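Cyclic nucleotide-gated potassium channel mll3241 (Mesorhizobium loti, PDB 4MUV) forms a homotetrameric potassium channel of the cell membrane that opens on binding cAMP, represented here by its cytoplasmic cyclic nucleotide-binding domain with cGMP bound. Local coordinates at residues 9-23 with 31-43. The protein carries 3 engineered substitutions. Residues are numbered along the deposited sequence; the frame is centred on the assembly and turned at random.
Sequences DFVRNWQLVAAVPLF and LVEIVRALRARTV. With NA (sodium ion), chain D.
D9 OD1 takes two hydrogen bonds from R41, whose NH1 and NH2 both lie 2.9 Å from it and form a salt bridge with the carboxylate. The guanidinium meets this one oxygen end-on, with OD1 almost in its plane, yet both nitrogens come from the same face of the carboxylate, about 45° out of its plane. R41 NH1 also bonds to A40 O, which fixes the rotation of the guanidinium. D9 OD2 binds a sodium ion at 2.7 Å, which a water also ligates, and R39 runs alongside D9, so the carboxylate probably offsets the positive charge gathered around it. Nearby, the buried amide of N13 spans the turn from helix 28-37 into strand 39-43: ND2 donates to L38 O at 2.8 Å, from above that carbonyl plane, and to V35 O at 3.1 Å, nearly along the C=O axis. In this cyclic nucleotide-binding domain the contact seats the N-terminal helical segment on helix 28-37 and on an outer strand of the beta-roll, away from the bound cGMP. V35 enters as a knob among F10, N13, W14 and V17. With CG1 anti to the backbone N (chi1 178°), that methyl reaches N13 CB at 3.6 Å and the edge of the W14 ring, while CG2 packs on V17 CG2. L31 forks further along: CD2 touches W14 CH2 at 3.7 Å, and CD1 touches F23 CB at 3.6 Å. The F23 side chain also meets the F61 ring and touches L117 of helix 111-120. Toward the strand, L16 CD1 touches A40 CB and also lies over the face of the R12 guanidinium, whose NH2 forms a salt bridge with E64.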
ATOM      1  N   ASP A   9      15.268   5.773  -3.523  1.00  9.22           N
ATOM      2  CA  ASP A   9      14.172   5.001  -2.933  1.00  9.96           C
ATOM      3  C   ASP A   9      13.830   5.449  -1.526  1.00 10.83           C
ATOM      4  O   ASP A   9      12.714   5.199  -1.072  1.00 11.68           O
ATOM      5  CB  ASP A   9      14.524   3.514  -2.911  1.00 11.79           C
ATOM      6  CG  ASP A   9      14.345   2.835  -4.249  1.00 11.89           C
ATOM      7  OD1 ASP A   9      13.782   3.442  -5.194  1.00 11.80           O
ATOM      8  OD2 ASP A   9      14.749   1.644  -4.345  1.00 13.48           O
ATOM      9  N   PHE A  10      14.757   6.127  -0.841  1.00  9.77           N
ATOM     10  CA  PHE A  10      14.624   6.486   0.577  1.00 10.04           C
ATOM     11  C   PHE A  10      14.442   7.963   0.860  1.00  8.28           C
ATOM     12  O   PHE A  10      13.881   8.307   1.892  1.00  8.86           O
ATOM     13  CB  PHE A  10      15.843   5.984   1.359  1.00 11.10           C
ATOM     14  CG  PHE A  10      15.727   6.182   2.845  1.00 10.92           C
ATOM     15  CD1 PHE A  10      14.930   5.357   3.603  1.00 12.88           C
ATOM     16  CD2 PHE A  10      16.408   7.211   3.478  1.00 11.82           C
ATOM     17  CE1 PHE A  10      14.826   5.543   4.976  1.00 14.16           C
ATOM     18  CE2 PHE A  10      16.296   7.412   4.839  1.00 14.49           C
ATOM     19  CZ  PHE A  10      15.518   6.573   5.593  1.00 15.58           C
ATOM     20  N   VAL A  11      14.949   8.828  -0.015  1.00  8.82           N
ATOM     21  CA  VAL A  11      15.130  10.249   0.304  1.00  8.25           C
ATOM     22  C   VAL A  11      13.864  10.991   0.803  1.00 10.17           C
ATOM     23  O   VAL A  11      13.962  11.940   1.577  1.00 12.49           O
ATOM     24  CB  VAL A  11      15.718  10.990  -0.948  1.00 11.15           C
ATOM     25  CG1 VAL A  11      14.747  11.020  -2.129  1.00 12.50           C
ATOM     26  CG2 VAL A  11      16.140  12.386  -0.620  1.00 12.55           C
ATOM     27  N   ARG A  12      12.696  10.549   0.346  1.00 10.10           N
ATOM     28  CA  ARG A  12      11.402  11.146   0.675  1.00 13.67           C
ATOM     29  C   ARG A  12      10.674  10.378   1.779  1.00 10.91           C
ATOM     30  O   ARG A  12       9.649  10.840   2.301  1.00 11.30           O
ATOM     31  CB  ARG A  12      10.462  11.131  -0.562  1.00 18.67           C
ATOM     32  CG  ARG A  12      11.070  11.602  -1.905  1.00 22.69           C
ATOM     33  CD  ARG A  12      10.021  11.477  -3.027  1.00 23.95           C
ATOM     34  NE  ARG A  12       8.833  12.237  -2.660  1.00 21.19           N
ATOM     35  CZ  ARG A  12       7.603  12.125  -3.182  1.00 20.81           C
ATOM     36  NH1 ARG A  12       7.306  11.209  -4.110  1.00 22.41           N
ATOM     37  NH2 ARG A  12       6.642  12.935  -2.737  1.00 20.33           N
ATOM     38  N   ASN A  13      11.152   9.198   2.145  1.00  8.93           N
ATOM     39  CA  ASN A  13      10.283   8.266   2.858  1.00  9.25           C
ATOM     40  C   ASN A  13       9.871   8.730   4.236  1.00  8.94           C
ATOM     41  O   ASN A  13       8.704   8.625   4.595  1.00  9.79           O
ATOM     42  CB  ASN A  13      10.945   6.918   3.011  1.00  8.92           C
ATOM     43  CG  ASN A  13      11.033   6.147   1.746  1.00  8.37           C
ATOM     44  OD1 ASN A  13      10.689   6.630   0.687  1.00 10.48           O
ATOM     45  ND2 ASN A  13      11.528   4.924   1.847  1.00  9.51           N
ATOM     46  N   TRP A  14      10.841   9.177   5.034  1.00  8.83           N
ATOM     47  CA  TRP A  14      10.514   9.567   6.387  1.00  9.35           C
ATOM     48  C   TRP A  14       9.539  10.748   6.397  1.00  8.44           C
ATOM     49  O   TRP A  14       8.589  10.762   7.179  1.00  9.25           O
ATOM     50  CB  TRP A  14      11.774   9.912   7.171  1.00  9.12           C
ATOM     51  CG  TRP A  14      11.436  10.082   8.613  1.00  9.11           C
ATOM     52  CD1 TRP A  14      11.295  11.249   9.267  1.00 10.53           C
ATOM     53  CD2 TRP A  14      11.132   9.047   9.553  1.00  9.60           C
ATOM     54  NE1 TRP A  14      10.927  11.025  10.567  1.00 10.40           N
ATOM     55  CE2 TRP A  14      10.831   9.678  10.769  1.00 10.67           C
ATOM     56  CE3 TRP A  14      11.104   7.647   9.483  1.00 12.53           C
ATOM     57  CZ2 TRP A  14      10.488   8.984  11.897  1.00 12.42           C
ATOM     58  CZ3 TRP A  14      10.773   6.937  10.630  1.00 12.95           C
ATOM     59  CH2 TRP A  14      10.471   7.622  11.828  1.00 13.52           C
ATOM     60  N   GLN A  15       9.764  11.737   5.529  1.00  9.52           N
ATOM     61  CA  GLN A  15       8.862  12.887   5.484  1.00 10.81           C
ATOM     62  C   GLN A  15       7.434  12.437   5.206  1.00 10.00           C
ATOM     63  O   GLN A  15       6.472  12.933   5.809  1.00 11.82           O
ATOM     64  CB  GLN A  15       9.313  13.914   4.447  1.00 12.48           C
ATOM     65  CG  GLN A  15       8.375  15.133   4.341  1.00 15.59           C
ATOM     66  CD  GLN A  15       7.283  14.969   3.270  1.00 17.81           C
ATOM     67  OE1 GLN A  15       7.562  14.568   2.138  1.00 18.76           O
ATOM     68  NE2 GLN A  15       6.048  15.305   3.617  1.00 19.82           N
ATOM     69  N   LEU A  16       7.298  11.483   4.280  1.00  9.82           N
ATOM     70  CA  LEU A  16       5.993  11.021   3.840  1.00  8.80           C
ATOM     71  C   LEU A  16       5.309  10.102   4.833  1.00 10.00           C
ATOM     72  O   LEU A  16       4.076  10.014   4.843  1.00 10.11           O
ATOM     73  CB  LEU A  16       6.131  10.293   2.510  1.00  8.93           C
ATOM     74  CG  LEU A  16       6.478  11.157   1.313  1.00  9.50           C
ATOM     75  CD1 LEU A  16       6.819  10.300   0.095  1.00 11.13           C
ATOM     76  CD2 LEU A  16       5.301  12.068   0.980  1.00 13.12           C
ATOM     77  N   VAL A  17       6.063   9.393   5.667  1.00  8.99           N
ATOM     78  CA  VAL A  17       5.424   8.394   6.507  1.00 10.70           C
ATOM     79  C   VAL A  17       4.540   9.007   7.589  1.00 10.31           C
ATOM     80  O   VAL A  17       3.642   8.342   8.108  1.00 11.68           O
ATOM     81  CB  VAL A  17       6.437   7.368   7.105  1.00 11.93           C
ATOM     82  CG1 VAL A  17       7.163   7.899   8.337  1.00 12.69           C
ATOM     83  CG2 VAL A  17       5.736   6.033   7.407  1.00 14.19           C
ATOM     84  N   ALA A  18       4.755  10.281   7.921  1.00 10.56           N
ATOM     85  CA  ALA A  18       3.892  10.952   8.895  1.00 11.42           C
ATOM     86  C   ALA A  18       2.423  10.978   8.425  1.00 11.58           C
ATOM     87  O   ALA A  18       1.527  11.132   9.231  1.00 14.78           O
ATOM     88  CB  ALA A  18       4.390  12.371   9.149  1.00 12.83           C
ATOM     89  N   ALA A  19       2.190  10.786   7.125  1.00 12.97           N
ATOM     90  CA  ALA A  19       0.838  10.753   6.556  1.00 13.58           C
ATOM     91  C   ALA A  19       0.163   9.365   6.607  1.00 14.30           C
ATOM     92  O   ALA A  19      -0.920   9.183   6.046  1.00 16.91           O
ATOM     93  CB  ALA A  19       0.878  11.248   5.117  1.00 14.97           C
ATOM     94  N   VAL A  20       0.765   8.401   7.282  1.00 14.54           N
ATOM     95  CA  VAL A  20       0.209   7.040   7.357  1.00 14.46           C
ATOM     96  C   VAL A  20      -0.219   6.721   8.781  1.00 14.05           C
ATOM     97  O   VAL A  20       0.597   6.288   9.576  1.00 13.68           O
ATOM     98  CB  VAL A  20       1.236   5.978   6.879  1.00 15.36           C
ATOM     99  CG1 VAL A  20       0.610   4.564   6.890  1.00 16.32           C
ATOM    100  CG2 VAL A  20       1.721   6.311   5.482  1.00 17.75           C
ATOM    101  N   PRO A  21      -1.520   6.884   9.084  1.00 16.68           N
ATOM    102  CA  PRO A  21      -1.966   6.660  10.458  1.00 17.00           C
ATOM    103  C   PRO A  21      -1.671   5.268  10.967  1.00 14.65           C
ATOM    104  O   PRO A  21      -1.410   5.097  12.155  1.00 16.13           O
ATOM    105  CB  PRO A  21      -3.480   6.853  10.369  1.00 20.75           C
ATOM    106  CG  PRO A  21      -3.669   7.759   9.238  1.00 20.90           C
ATOM    107  CD  PRO A  21      -2.625   7.368   8.239  1.00 18.46           C
ATOM    108  N   LEU A  22      -1.714   4.285  10.083  1.00 16.40           N
ATOM    109  CA  LEU A  22      -1.476   2.914  10.485  1.00 17.46           C
ATOM    110  C   LEU A  22      -0.171   2.774  11.257  1.00 18.26           C
ATOM    111  O   LEU A  22      -0.078   1.970  12.181  1.00 20.49           O
ATOM    112  CB  LEU A  22      -1.454   1.989   9.262  1.00 18.22           C
ATOM    113  CG  LEU A  22      -1.434   0.492   9.549  1.00 18.87           C
ATOM    114  CD1 LEU A  22      -2.735   0.065  10.252  1.00 19.68           C
ATOM    115  CD2 LEU A  22      -1.271  -0.281   8.241  1.00 19.34           C
ATOM    116  N   PHE A  23       0.825   3.567  10.878  1.00 18.05           N
ATOM    117  CA  PHE A  23       2.173   3.392  11.422  1.00 18.65           C
ATOM    118  C   PHE A  23       2.426   4.208  12.674  1.00 15.31           C
ATOM    119  O   PHE A  23       3.467   4.051  13.292  1.00 15.87           O
ATOM    120  CB  PHE A  23       3.221   3.727  10.369  1.00 20.85           C
ATOM    121  CG  PHE A  23       3.246   2.768   9.181  1.00 22.42           C
ATOM    122  CD1 PHE A  23       2.741   1.478   9.281  1.00 23.74           C
ATOM    123  CD2 PHE A  23       3.777   3.176   7.980  1.00 24.93           C
ATOM    124  CE1 PHE A  23       2.761   0.598   8.193  1.00 24.32           C
ATOM    125  CE2 PHE A  23       3.807   2.325   6.874  1.00 22.45           C
ATOM    126  CZ  PHE A  23       3.296   1.025   6.979  1.00 22.92           C
ATOM    127  N   LEU A  31       8.960   0.933  13.115  1.00 10.47           N
ATOM    128  CA  LEU A  31       8.684   1.964  12.125  1.00 10.22           C
ATOM    129  C   LEU A  31       9.935   2.275  11.305  1.00 10.13           C
ATOM    130  O   LEU A  31       9.880   2.378  10.094  1.00 10.49           O
ATOM    131  CB  LEU A  31       8.186   3.229  12.801  1.00 11.91           C
ATOM    132  CG  LEU A  31       7.895   4.382  11.821  1.00 14.72           C
ATOM    133  CD1 LEU A  31       6.811   4.030  10.832  1.00 16.98           C
ATOM    134  CD2 LEU A  31       7.490   5.611  12.602  1.00 16.77           C
ATOM    135  N   VAL A  32      11.076   2.436  11.963  1.00 11.31           N
ATOM    136  CA  VAL A  32      12.280   2.751  11.215  1.00 11.24           C
ATOM    137  C   VAL A  32      12.662   1.611  10.262  1.00 11.37           C
ATOM    138  O   VAL A  32      13.012   1.854   9.106  1.00 12.25           O
ATOM    139  CB  VAL A  32      13.425   3.161  12.147  1.00 13.38           C
ATOM    140  CG1 VAL A  32      14.734   3.286  11.388  1.00 16.39           C
ATOM    141  CG2 VAL A  32      13.095   4.472  12.856  1.00 15.00           C
ATOM    142  N   GLU A  33      12.555   0.372  10.732  1.00 10.21           N
ATOM    143  CA  GLU A  33      12.875  -0.772   9.894  1.00 10.94           C
ATOM    144  C   GLU A  33      12.008  -0.757   8.632  1.00  9.04           C
ATOM    145  O   GLU A  33      12.497  -0.964   7.502  1.00 11.11           O
ATOM    146  CB  GLU A  33      12.707  -2.076  10.688  1.00 13.09           C
ATOM    147  CG  GLU A  33      13.393  -3.293  10.100  1.00 15.49           C
ATOM    148  CD  GLU A  33      12.560  -4.058   9.091  1.00 20.43           C
ATOM    149  OE1 GLU A  33      11.336  -3.813   8.972  1.00 21.41           O
ATOM    150  OE2 GLU A  33      13.139  -4.936   8.409  1.00 23.94           O
ATOM    151  N   ILE A  34      10.713  -0.512   8.799  1.00  9.25           N
ATOM    152  CA  ILE A  34       9.789  -0.526   7.683  1.00  9.37           C
ATOM    153  C   ILE A  34      10.049   0.647   6.747  1.00  9.24           C
ATOM    154  O   ILE A  34      10.048   0.475   5.527  1.00 10.05           O
ATOM    155  CB  ILE A  34       8.366  -0.583   8.193  1.00 12.66           C
ATOM    156  CG1 ILE A  34       8.115  -1.950   8.854  1.00 16.79           C
ATOM    157  CG2 ILE A  34       7.376  -0.319   7.066  1.00 15.59           C
ATOM    158  CD1 ILE A  34       8.144  -3.174   7.869  1.00 19.33           C
ATOM    159  N   VAL A  35      10.318   1.820   7.292  1.00 10.00           N
ATOM    160  CA  VAL A  35      10.560   2.978   6.442  1.00  9.70           C
ATOM    161  C   VAL A  35      11.793   2.806   5.551  1.00  9.05           C
ATOM    162  O   VAL A  35      11.791   3.222   4.400  1.00 10.36           O
ATOM    163  CB  VAL A  35      10.573   4.276   7.244  1.00 13.29           C
ATOM    164  CG1 VAL A  35      10.882   5.458   6.323  1.00 17.72           C
ATOM    165  CG2 VAL A  35       9.214   4.496   7.860  1.00 16.13           C
ATOM    166  N   ARG A  36      12.823   2.140   6.056  1.00  8.93           N
ATOM    167  CA  ARG A  36      13.991   1.842   5.247  1.00 10.10           C
ATOM    168  C   ARG A  36      13.659   0.906   4.082  1.00 11.16           C
ATOM    169  O   ARG A  36      14.339   0.932   3.053  1.00 12.91           O
ATOM    170  CB  ARG A  36      15.089   1.206   6.098  1.00 12.54           C
ATOM    171  CG  ARG A  36      15.697   2.092   7.124  1.00 15.92           C
ATOM    172  CD  ARG A  36      16.931   1.402   7.717  1.00 20.00           C
ATOM    173  NE  ARG A  36      17.308   1.930   9.029  1.00 24.32           N
ATOM    174  CZ  ARG A  36      17.877   3.118   9.230  1.00 26.93           C
ATOM    175  NH1 ARG A  36      18.157   3.908   8.201  1.00 29.91           N
ATOM    176  NH2 ARG A  36      18.193   3.511  10.464  1.00 28.08           N
ATOM    177  N   ALA A  37      12.648   0.064   4.256  1.00 10.10           N
ATOM    178  CA  ALA A  37      12.277  -0.908   3.244  1.00 11.35           C
ATOM    179  C   ALA A  37      11.297  -0.353   2.234  1.00 10.36           C
ATOM    180  O   ALA A  37      11.182  -0.870   1.119  1.00 11.50           O
ATOM    181  CB  ALA A  37      11.693  -2.124   3.905  1.00 13.92           C
ATOM    182  N   LEU A  38      10.566   0.693   2.607  1.00  9.23           N
ATOM    183  CA  LEU A  38       9.594   1.297   1.716  1.00  8.18           C
ATOM    184  C   LEU A  38      10.301   1.964   0.560  1.00  8.71           C
ATOM    185  O   LEU A  38      11.460   2.348   0.678  1.00 10.31           O
ATOM    186  CB  LEU A  38       8.761   2.351   2.437  1.00  8.91           C
ATOM    187  CG  LEU A  38       7.779   1.840   3.477  1.00  9.45           C
ATOM    188  CD1 LEU A  38       7.225   2.990   4.305  1.00 10.84           C
ATOM    189  CD2 LEU A  38       6.663   1.074   2.826  1.00 11.75           C
ATOM    190  N   ARG A  39       9.592   2.130  -0.548  1.00  9.18           N
ATOM    191  CA  ARG A  39      10.108   2.871  -1.683  1.00  9.50           C
ATOM    192  C   ARG A  39       9.064   3.891  -2.106  1.00  9.47           C
ATOM    193  O   ARG A  39       7.956   3.535  -2.444  1.00  9.61           O
ATOM    194  CB  ARG A  39      10.474   1.920  -2.823  1.00 12.34           C
ATOM    195  CG  ARG A  39      11.524   0.866  -2.453  1.00 16.73           C
ATOM    196  CD  ARG A  39      11.784  -0.093  -3.600  1.00 22.38           C
ATOM    197  NE  ARG A  39      12.652  -1.194  -3.208  1.00 30.08           N
ATOM    198  CZ  ARG A  39      13.020  -2.165  -4.042  1.00 34.42           C
ATOM    199  NH1 ARG A  39      12.597  -2.156  -5.308  1.00 35.35           N
ATOM    200  NH2 ARG A  39      13.814  -3.139  -3.616  1.00 35.62           N
ATOM    201  N   ALA A  40       9.408   5.177  -2.096  1.00  9.65           N
ATOM    202  CA  ALA A  40       8.448   6.191  -2.497  1.00  8.77           C
ATOM    203  C   ALA A  40       8.388   6.282  -4.015  1.00  8.33           C
ATOM    204  O   ALA A  40       9.413   6.272  -4.691  1.00 10.48           O
ATOM    205  CB  ALA A  40       8.783   7.547  -1.874  1.00 10.68           C
ATOM    206  N   ARG A  41       7.168   6.386  -4.529  1.00  9.70           N
ATOM    207  CA  ARG A  41       6.897   6.429  -5.954  1.00 10.91           C
ATOM    208  C   ARG A  41       5.811   7.439  -6.240  1.00 11.31           C
ATOM    209  O   ARG A  41       4.816   7.464  -5.555  1.00 12.87           O
ATOM    210  CB  ARG A  41       6.377   5.064  -6.427  1.00 12.57           C
ATOM    211  CG  ARG A  41       7.324   3.898  -6.157  1.00 13.98           C
ATOM    212  CD  ARG A  41       8.496   4.042  -7.092  1.00 13.12           C
ATOM    213  NE  ARG A  41       9.526   2.993  -7.014  1.00 13.92           N
ATOM    214  CZ  ARG A  41      10.709   3.108  -6.405  1.00 11.29           C
ATOM    215  NH1 ARG A  41      11.028   4.195  -5.715  1.00 11.47           N
ATOM    216  NH2 ARG A  41      11.604   2.116  -6.510  1.00 12.82           N
ATOM    217  N   THR A  42       5.979   8.230  -7.288  1.00 11.54           N
ATOM    218  CA  THR A  42       4.917   9.077  -7.788  1.00 10.74           C
ATOM    219  C   THR A  42       4.409   8.522  -9.114  1.00 11.48           C
ATOM    220  O   THR A  42       5.191   8.132  -9.990  1.00 14.15           O
ATOM    221  CB  THR A  42       5.388  10.528  -7.918  1.00 12.93           C
ATOM    222  OG1 THR A  42       5.732  11.030  -6.625  1.00 15.96           O
ATOM    223  CG2 THR A  42       4.303  11.421  -8.489  1.00 13.99           C
ATOM    224  N   VAL A  43       3.091   8.450  -9.236  1.00 10.98           N
ATOM    225  CA  VAL A  43       2.416   7.887 -10.406  1.00 10.75           C
ATOM    226  C   VAL A  43       1.550   8.956 -11.069  1.00 11.60           C
ATOM    227  O   VAL A  43       0.773   9.611 -10.388  1.00 11.69           O
ATOM    228  CB  VAL A  43       1.551   6.657  -9.996  1.00 10.52           C
ATOM    229  CG1 VAL A  43       0.837   6.064 -11.199  1.00 11.25           C
ATOM    230  CG2 VAL A  43       2.415   5.606  -9.340  1.00 10.39           C
TER
HETATM  231 NA    NA D 402      14.286   0.211  -6.608  1.00 18.96          NA
HETATM  232  O   HOH W   1      15.938  -1.993  -7.115  1.00 25.24           O